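Local coordinates for putative citrate lyase, alfa subunit (Streptococcus mutans, PDB 2HJ0), which is a putative alpha subunit of the citrate lyase family, an alpha/beta protein built on largely parallel sheets and present here as two copies, at residues D46-S51 / I228-A233. Sequence-based numbering, arbitrary orientation.
Sequences DKLLSS and IVVVDA
Ile228 is held through both polar atoms of its backbone by Lys47 and Leu49, the residues on either side of Leu48. Its N donates to Lys47 O at 2.8 Å, the donor lying 31° out of the carbonyl plane, while its O accepts from Leu49 N at 2.7 Å, the donor nearly in line with the carbonyl (C=O...donor angle 168°). The two bonds flank Leu48, whose CA lies 4.6 Å from the CA of Ile228; this alternation, one residue bonded to the neighbours on either side of its partner, is the signature of a parallel bridge. Side chains then sort by face. Leu48 and Ile228 share one, where Leu48 CD2 approaches Val230 CG2 at 4.2 Å and also lies close to the Ile228 carbonyl. Near the start of the pairing, Ile228 CD1 meets Lys47 CB at 3.8 Å; chi1 (-61°) sets CG1 beside the backbone N, and chi2 then places CD1. On the other face, Val229 CG2, anti to its own backbone N, rests against the backbone of Ser51, 3.5 Å from Ser51 C, where the chain enters helix 52-58.

Further out, Asp46 OD1 accepts from Leu48 N with its anti lone pair, an Asx turn leading into the strand. The Lys47 amine turns away from the pairing to bond Tyr175 O of its own chain and Lys360 O of the second subunit. Leu49 and Val229 pack on helix 52-58, with Ser51 as its N-cap, while Val229 pairs on through its backbone with strand 202-207. The whole is a sheet margin: a two-residue parallel strand added beside strand 227-230, the outermost strand, within this chain, of a mostly parallel mixed sheet in this citrate lyase alpha-subunit family protein.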
loop_
_atom_site.group_PDB
_atom_site.type_symbol
_atom_site.label_atom_id
_atom_site.label_comp_id
_atom_site.label_asym_id
_atom_site.label_seq_id
_atom_site.Cartn_x
_atom_site.Cartn_y
_atom_site.Cartn_z
ATOM N N ASP A 46 -19.643 13.403 0.089
ATOM C CA ASP A 46 -18.720 14.121 0.957
ATOM C C ASP A 46 -18.265 13.147 2.037
ATOM O O ASP A 46 -19.096 12.587 2.741
ATOM C CB ASP A 46 -19.418 15.314 1.599
ATOM C CG ASP A 46 -18.443 16.396 2.017
ATOM O OD1 ASP A 46 -17.459 16.083 2.736
ATOM O OD2 ASP A 46 -18.666 17.562 1.622
ATOM N N LYS A 47 -16.959 12.934 2.171
ATOM C CA LYS A 47 -16.467 12.001 3.184
ATOM C C LYS A 47 -16.155 12.674 4.527
ATOM O O LYS A 47 -15.912 11.988 5.516
ATOM C CB LYS A 47 -15.233 11.249 2.649
ATOM C CG LYS A 47 -15.515 10.431 1.372
ATOM C CD LYS A 47 -14.243 9.924 0.667
ATOM C CE LYS A 47 -13.595 8.752 1.388
ATOM N NZ LYS A 47 -12.323 8.313 0.740
ATOM N N LEU A 48 -16.186 14.005 4.566
ATOM C CA LEU A 48 -15.909 14.737 5.801
ATOM C C LEU A 48 -17.181 14.812 6.643
ATOM O O LEU A 48 -18.264 15.058 6.116
ATOM C CB LEU A 48 -15.413 16.159 5.490
ATOM C CG LEU A 48 -14.214 16.739 6.276
ATOM C CD1 LEU A 48 -14.057 18.221 5.930
ATOM C CD2 LEU A 48 -14.394 16.582 7.772
ATOM N N LEU A 49 -17.046 14.585 7.948
ATOM C CA LEU A 49 -18.171 14.625 8.880
ATOM C C LEU A 49 -17.965 15.714 9.934
ATOM O O LEU A 49 -16.872 16.266 10.063
ATOM C CB LEU A 49 -18.322 13.267 9.558
ATOM C CG LEU A 49 -19.275 12.254 8.912
ATOM C CD1 LEU A 49 -19.182 12.311 7.400
ATOM C CD2 LEU A 49 -18.945 10.855 9.434
ATOM N N SER A 50 -19.004 16.014 10.705
ATOM C CA SER A 50 -18.894 17.068 11.708
ATOM C C SER A 50 -18.352 16.630 13.059
ATOM O O SER A 50 -17.614 17.375 13.705
ATOM C CB SER A 50 -20.249 17.716 11.939
ATOM O OG SER A 50 -21.128 16.776 12.507
ATOM N N SER A 51 -18.705 15.426 13.489
ATOM C CA SER A 51 -18.269 14.961 14.795
ATOM C C SER A 51 -18.064 13.461 14.868
ATOM O O SER A 51 -18.401 12.736 13.939
ATOM C CB SER A 51 -19.325 15.339 15.822
ATOM O OG SER A 51 -20.541 14.658 15.526
ATOM N N ILE A 228 -13.950 11.232 7.411
ATOM C CA ILE A 228 -12.948 12.034 8.077
ATOM C C ILE A 228 -13.651 12.984 9.023
ATOM O O ILE A 228 -14.621 13.639 8.651
ATOM C CB ILE A 228 -12.119 12.868 7.100
ATOM C CG1 ILE A 228 -11.381 11.960 6.120
ATOM C CG2 ILE A 228 -11.124 13.701 7.870
ATOM C CD1 ILE A 228 -12.230 11.460 4.977
ATOM N N VAL A 229 -13.175 13.038 10.257
ATOM C CA VAL A 229 -13.763 13.924 11.234
ATOM C C VAL A 229 -12.662 14.765 11.838
ATOM O O VAL A 229 -11.607 14.256 12.215
ATOM C CB VAL A 229 -14.481 13.140 12.344
ATOM C CG1 VAL A 229 -13.558 12.084 12.892
ATOM C CG2 VAL A 229 -14.916 14.084 13.453
ATOM N N VAL A 230 -12.909 16.062 11.924
ATOM C CA VAL A 230 -11.941 16.980 12.488
ATOM C C VAL A 230 -12.293 17.320 13.928
ATOM O O VAL A 230 -13.447 17.574 14.230
ATOM C CB VAL A 230 -11.911 18.277 11.677
ATOM C CG1 VAL A 230 -11.038 19.292 12.380
ATOM C CG2 VAL A 230 -11.383 18.004 10.273
ATOM N N VAL A 231 -11.301 17.324 14.811
ATOM C CA VAL A 231 -11.535 17.667 16.215
ATOM C C VAL A 231 -10.482 18.666 16.696
ATOM O O VAL A 231 -9.474 18.882 16.023
ATOM C CB VAL A 231 -11.490 16.423 17.126
ATOM C CG1 VAL A 231 -12.680 15.533 16.832
ATOM C CG2 VAL A 231 -10.182 15.665 16.913
ATOM N N ASP A 232 -10.708 19.267 17.861
ATOM C CA ASP A 232 -9.765 20.244 18.395
ATOM C C ASP A 232 -8.388 19.642 18.687
ATOM O O ASP A 232 -7.367 20.290 18.444
ATOM C CB ASP A 232 -10.334 20.904 19.661
ATOM C CG ASP A 232 -9.463 22.058 20.164
ATOM O OD1 ASP A 232 -9.258 23.038 19.395
ATOM O OD2 ASP A 232 -8.983 21.987 21.326
ATOM N N ALA A 233 -8.360 18.408 19.191
ATOM C CA ALA A 233 -7.098 17.730 19.512
ATOM C C ALA A 233 -7.239 16.222 19.569
ATOM O O ALA A 233 -8.128 15.709 20.236
ATOM C CB ALA A 233 -6.554 18.227 20.844
#